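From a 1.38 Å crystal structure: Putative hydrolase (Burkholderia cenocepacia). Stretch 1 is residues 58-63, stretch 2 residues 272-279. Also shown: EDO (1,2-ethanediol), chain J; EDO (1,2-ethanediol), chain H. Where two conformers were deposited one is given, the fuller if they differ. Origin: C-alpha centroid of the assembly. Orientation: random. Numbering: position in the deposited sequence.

Stretch 1 (58-63) RLQHYR
Stretch 2 (272-279) DLSDFVRM

Stretch 2 is a continuous run of helix from Asp 272 to Met 279, with phi/psi between -56/-40 and -67/-47 and i to i-4 hydrogen bonds such as Arg 278 N to Ser 274 O at 2.9 Å. Stretch 1 is compact and irregular: a 3-10 segment ends in Arg 58 and Leu 59, and a type I turn runs from Leu 59 to Tyr 62. The two lie at least 212 residues apart in sequence wherever they touch, and bury 255 Å² in total. The closest CA pair across the stretches is Leu 59 and Ser 274, 6.9 Å apart.

Arg 58 (phi/psi -72/-12) is modelled only to CB, and its side chain makes no direct contact with the helix. Its carbonyl contributes through water 1, which donates to Arg 58 O at 3.1 Å and lies 2.6 Å from Ser 274 OG, so a single water links the two stretches.

Leu 59 (-105/0; chi1 m, chi2 t) points its CA-to-CB bond sideways, yet its end comes nearer the helix. CD2 packs 3.9 Å from Ser 274 CB, and CD1 lies 4.5 Å from CD2 of Leu 273 (chi1 t, chi2 p), a looser apolar contact between two buried leucines.

Gln 60 (-72/-14; chi1 and chi2 both m) and His 61 (-87/-4) occupy the central positions of the turn, which is closed by Tyr 62 N donating to Leu 59 O at 3.1 Å. Gln 60 is out of reach of the helix. His 61, with chi1 p and chi2 -56°, directs its CB toward it, but the approach is peripheral: NE2 stops 4.4 Å from Arg 278 NH2.

Tyr 62 (-92/160; chi1 m, chi2 -62°) has the largest area covered by the helix, 75 Å². Its CB points toward stretch 2, and its OH forms a 2.9 Å hydrogen bond with OG of Ser 274 (chi1 t), which lies at the ring edge, near the ring plane; either hydroxyl could donate. Along the same ring, CE1 meets CG1 of Val 277 (chi1 t) at 3.7 Å, an apolar contact about one helical turn beyond Ser 274. The OH also lies 3.5 Å from Arg 278 CG, in the aliphatic part of that side chain. With chi1 m and chi2 and chi3 t, Arg 278 extends onward, and NH1 donates to O1 of the chain J ethanediol at 2.9 Å.

Arg 63 (-88/110) leaves the contact with its first three chi angles t.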

ATOM      1  N   ARG A  58       8.517   1.496 -19.677  1.00 19.57           N
ATOM      2  CA  ARG A  58       7.140   1.582 -20.186  1.00 19.51           C
ATOM      3  C   ARG A  58       6.204   2.368 -19.264  1.00 18.12           C
ATOM      4  O   ARG A  58       5.094   2.717 -19.656  1.00 18.78           O
ATOM      5  CB  ARG A  58       6.566   0.188 -20.420  1.00 20.52           C
ATOM      6  N   LEU A  59       6.649   2.663 -18.045  1.00 16.06           N
ATOM      7  CA  LEU A  59       5.866   3.489 -17.138  1.00 15.35           C
ATOM      8  C   LEU A  59       6.410   4.909 -17.008  1.00 14.83           C
ATOM      9  O   LEU A  59       5.832   5.711 -16.282  1.00 15.02           O
ATOM     10  CB  LEU A  59       5.815   2.857 -15.754  1.00 14.38           C
ATOM     11  CG  LEU A  59       5.093   1.507 -15.656  1.00 14.12           C
ATOM     12  CD1 LEU A  59       5.096   1.013 -14.237  1.00 14.40           C
ATOM     13  CD2 LEU A  59       3.644   1.649 -16.153  1.00 14.63           C
ATOM     14  N   GLN A  60       7.489   5.229 -17.711  1.00 16.57           N
ATOM     15  CA  GLN A  60       8.271   6.465 -17.544  0.54 18.05           C
ATOM     16  C   GLN A  60       7.583   7.723 -18.050  1.00 17.53           C
ATOM     17  O   GLN A  60       8.057   8.841 -17.808  1.00 17.71           O
ATOM     18  CB  GLN A  60       9.623   6.347 -18.263  0.54 19.40           C
ATOM     19  CG  GLN A  60      10.565   5.342 -17.649  0.54 19.78           C
ATOM     20  CD  GLN A  60      10.679   5.495 -16.144  0.54 20.33           C
ATOM     21  OE1 GLN A  60      11.095   6.546 -15.638  0.54 21.37           O
ATOM     22  NE2 GLN A  60      10.289   4.454 -15.418  0.54 20.34           N
ATOM     23  N   HIS A  61       6.515   7.559 -18.832  1.00 16.27           N
ATOM     24  CA  HIS A  61       5.788   8.736 -19.313  1.00 15.78           C
ATOM     25  C   HIS A  61       4.737   9.155 -18.304  1.00 14.87           C
ATOM     26  O   HIS A  61       4.076  10.181 -18.496  1.00 15.59           O
ATOM     27  CB  HIS A  61       5.134   8.474 -20.663  1.00 16.11           C
ATOM     28  CG  HIS A  61       4.187   7.326 -20.623  1.00 17.25           C
ATOM     29  ND1 HIS A  61       4.559   6.064 -20.195  1.00 18.66           N
ATOM     30  CD2 HIS A  61       2.866   7.258 -20.899  1.00 18.81           C
ATOM     31  CE1 HIS A  61       3.508   5.269 -20.226  1.00 18.43           C
ATOM     32  NE2 HIS A  61       2.471   5.965 -20.661  1.00 18.14           N
ATOM     33  N   TYR A  62       4.586   8.381 -17.228  1.00 13.42           N
ATOM     34  CA  TYR A  62       3.745   8.816 -16.111  1.00 12.45           C
ATOM     35  C   TYR A  62       4.582   9.559 -15.091  1.00 10.85           C
ATOM     36  O   TYR A  62       5.802   9.401 -15.074  1.00 12.26           O
ATOM     37  CB  TYR A  62       3.079   7.637 -15.409  1.00 13.13           C
ATOM     38  CG  TYR A  62       2.195   6.842 -16.329  1.00 14.00           C
ATOM     39  CD1 TYR A  62       1.085   7.429 -16.930  1.00 14.99           C
ATOM     40  CD2 TYR A  62       2.454   5.506 -16.575  1.00 14.77           C
ATOM     41  CE1 TYR A  62       0.263   6.686 -17.807  1.00 15.48           C
ATOM     42  CE2 TYR A  62       1.649   4.756 -17.427  1.00 15.59           C
ATOM     43  CZ  TYR A  62       0.543   5.359 -18.034  1.00 15.54           C
ATOM     44  OH  TYR A  62      -0.265   4.639 -18.892  1.00 16.70           O
ATOM     45  N   ARG A  63       3.936  10.357 -14.240  1.00 10.03           N
ATOM     46  CA  ARG A  63       4.616  10.955 -13.085  1.00 10.19           C
ATOM     47  C   ARG A  63       4.506   9.965 -11.927  1.00 10.35           C
ATOM     48  O   ARG A  63       3.415   9.732 -11.397  1.00 11.89           O
ATOM     49  CB  ARG A  63       3.996  12.305 -12.756  1.00 10.92           C
ATOM     50  CG  ARG A  63       4.657  12.987 -11.558  1.00 11.72           C
ATOM     51  CD  ARG A  63       4.009  14.321 -11.240  1.00 12.35           C
ATOM     52  NE  ARG A  63       4.693  14.952 -10.118  1.00 12.93           N
ATOM     53  CZ  ARG A  63       4.204  15.995  -9.467  1.00 14.47           C
ATOM     54  NH1 ARG A  63       3.021  16.496  -9.822  1.00 16.39           N
ATOM     55  NH2 ARG A  63       4.893  16.529  -8.459  1.00 15.75           N
ATOM     56  N   ASP A 272      -0.875  -4.436 -16.487  1.00  9.11           N
ATOM     57  CA  ASP A 272      -2.198  -4.175 -15.921  1.00 10.04           C
ATOM     58  C   ASP A 272      -2.321  -2.750 -15.392  1.00 10.13           C
ATOM     59  O   ASP A 272      -3.367  -2.112 -15.559  1.00 10.22           O
ATOM     60  CB  ASP A 272      -2.484  -5.178 -14.803  1.00 10.14           C
ATOM     61  CG  ASP A 272      -2.847  -6.561 -15.308  1.00 11.12           C
ATOM     62  OD1 ASP A 272      -3.204  -6.739 -16.508  1.00 11.92           O
ATOM     63  OD2 ASP A 272      -2.806  -7.486 -14.479  1.00 11.66           O
ATOM     64  N   LEU A 273      -1.272  -2.248 -14.749  1.00  8.93           N
ATOM     65  CA  LEU A 273      -1.324  -0.903 -14.178  1.00  9.07           C
ATOM     66  C   LEU A 273      -1.415   0.138 -15.278  1.00  9.73           C
ATOM     67  O   LEU A 273      -2.283   1.034 -15.237  1.00  9.64           O
ATOM     68  CB  LEU A 273      -0.099  -0.653 -13.293  1.00 10.49           C
ATOM     69  CG  LEU A 273       0.003   0.780 -12.759  1.00 11.38           C
ATOM     70  CD1 LEU A 273      -1.263   1.173 -11.933  1.00 12.29           C
ATOM     71  CD2 LEU A 273       1.267   0.936 -11.909  1.00 11.51           C
ATOM     72  N   SER A 274      -0.567   0.020 -16.298  1.00 10.60           N
ATOM     73  CA  SER A 274      -0.613   1.030 -17.361  1.00 10.98           C
ATOM     74  C   SER A 274      -1.968   0.991 -18.082  1.00 10.94           C
ATOM     75  O   SER A 274      -2.550   2.041 -18.367  1.00 11.19           O
ATOM     76  CB  SER A 274       0.542   0.825 -18.349  1.00 12.74           C
ATOM     77  OG  SER A 274       0.513   1.834 -19.351  1.00 14.07           O
ATOM     78  N   ASP A 275      -2.481  -0.220 -18.319  1.00 10.87           N
ATOM     79  CA  ASP A 275      -3.785  -0.352 -18.965  1.00 11.56           C
ATOM     80  C   ASP A 275      -4.884   0.272 -18.109  1.00 11.38           C
ATOM     81  O   ASP A 275      -5.771   0.928 -18.632  1.00 11.77           O
ATOM     82  CB  ASP A 275      -4.106  -1.826 -19.246  1.00 13.97           C
ATOM     83  CG  ASP A 275      -3.234  -2.414 -20.339  1.00 18.20           C
ATOM     84  OD1 ASP A 275      -2.499  -1.644 -20.997  1.00 20.40           O
ATOM     85  OD2 ASP A 275      -3.294  -3.641 -20.544  1.00 18.91           O
ATOM     86  N   PHE A 276      -4.825   0.083 -16.789  1.00 10.59           N
ATOM     87  CA  PHE A 276      -5.825   0.644 -15.917  1.00  9.96           C
ATOM     88  C   PHE A 276      -5.775   2.180 -15.959  1.00 10.32           C
ATOM     89  O   PHE A 276      -6.822   2.862 -16.060  1.00 10.26           O
ATOM     90  CB  PHE A 276      -5.609   0.166 -14.480  1.00  9.82           C
ATOM     91  CG  PHE A 276      -6.538   0.825 -13.500  1.00  9.43           C
ATOM     92  CD1 PHE A 276      -7.832   0.347 -13.350  1.00  9.47           C
ATOM     93  CD2 PHE A 276      -6.159   1.944 -12.761  1.00  9.44           C
ATOM     94  CE1 PHE A 276      -8.743   0.935 -12.487  1.00 10.20           C
ATOM     95  CE2 PHE A 276      -7.062   2.553 -11.863  1.00 10.77           C
ATOM     96  CZ  PHE A 276      -8.351   2.043 -11.724  1.00 10.90           C
ATOM     97  N   VAL A 277      -4.569   2.742 -15.900  1.00 10.71           N
ATOM     98  CA  VAL A 277      -4.443   4.186 -15.910  1.00 10.58           C
ATOM     99  C   VAL A 277      -4.959   4.749 -17.225  1.00 10.39           C
ATOM    100  O   VAL A 277      -5.720   5.715 -17.237  1.00 11.58           O
ATOM    101  CB  VAL A 277      -2.965   4.630 -15.653  1.00 10.88           C
ATOM    102  CG1 VAL A 277      -2.823   6.140 -15.834  1.00 11.72           C
ATOM    103  CG2 VAL A 277      -2.516   4.165 -14.241  1.00 11.96           C
ATOM    104  N   ARG A 278      -4.574   4.135 -18.337  1.00 10.33           N
ATOM    105  CA  ARG A 278      -5.061   4.571 -19.655  1.00 11.37           C
ATOM    106  C   ARG A 278      -6.585   4.568 -19.722  1.00 11.60           C
ATOM    107  O   ARG A 278      -7.206   5.496 -20.258  1.00 12.29           O
ATOM    108  CB  ARG A 278      -4.476   3.671 -20.733  1.00 12.67           C
ATOM    109  CG  ARG A 278      -2.982   3.940 -20.932  1.00 14.47           C
ATOM    110  CD  ARG A 278      -2.318   2.835 -21.675  1.00 15.35           C
ATOM    111  NE  ARG A 278      -1.042   3.269 -22.216  1.00 15.71           N
ATOM    112  CZ  ARG A 278      -0.334   2.571 -23.099  1.00 17.64           C
ATOM    113  NH1 ARG A 278      -0.783   1.401 -23.536  1.00 20.53           N
ATOM    114  NH2 ARG A 278       0.806   3.060 -23.555  1.00 17.68           N
ATOM    115  N   MET A 279      -7.188   3.507 -19.209  1.00 11.70           N
ATOM    116  CA  MET A 279      -8.641   3.395 -19.187  1.00 11.96           C
ATOM    117  C   MET A 279      -9.264   4.489 -18.293  1.00 11.08           C
ATOM    118  O   MET A 279     -10.242   5.159 -18.673  1.00 11.64           O
ATOM    119  CB  MET A 279      -9.026   1.988 -18.711  1.00 13.77           C
ATOM    120  CG  MET A 279     -10.509   1.743 -18.520  1.00 15.41           C
ATOM    121  SD  MET A 279     -11.183   2.317 -16.930  1.00 17.81           S
ATOM    122  CE  MET A 279     -10.189   1.360 -15.783  1.00 17.44           C
TER
HETATM  123  C1  EDO J 306      -4.532  -0.086 -23.488  1.00 34.96           C
HETATM  124  O1  EDO J 306      -3.150  -0.248 -23.155  1.00 43.07           O
HETATM  125  C2  EDO J 306      -5.244  -1.436 -23.526  1.00 40.95           C
HETATM  126  O2  EDO J 306      -4.856  -2.181 -24.691  1.00 35.04           O
HETATM  127  C1  EDO H 304      -5.437 -11.239 -15.407  1.00 30.91           C
HETATM  128  O1  EDO H 304      -4.817 -12.062 -16.423  1.00 24.06           O
HETATM  129  C2  EDO H 304      -4.834  -9.839 -15.336  1.00 27.90           C
HETATM  130  O2  EDO H 304      -3.408  -9.862 -15.444  1.00 13.68           O
HETATM  131  O   HOH W   1       2.655   1.244 -20.768  1.00 26.98           O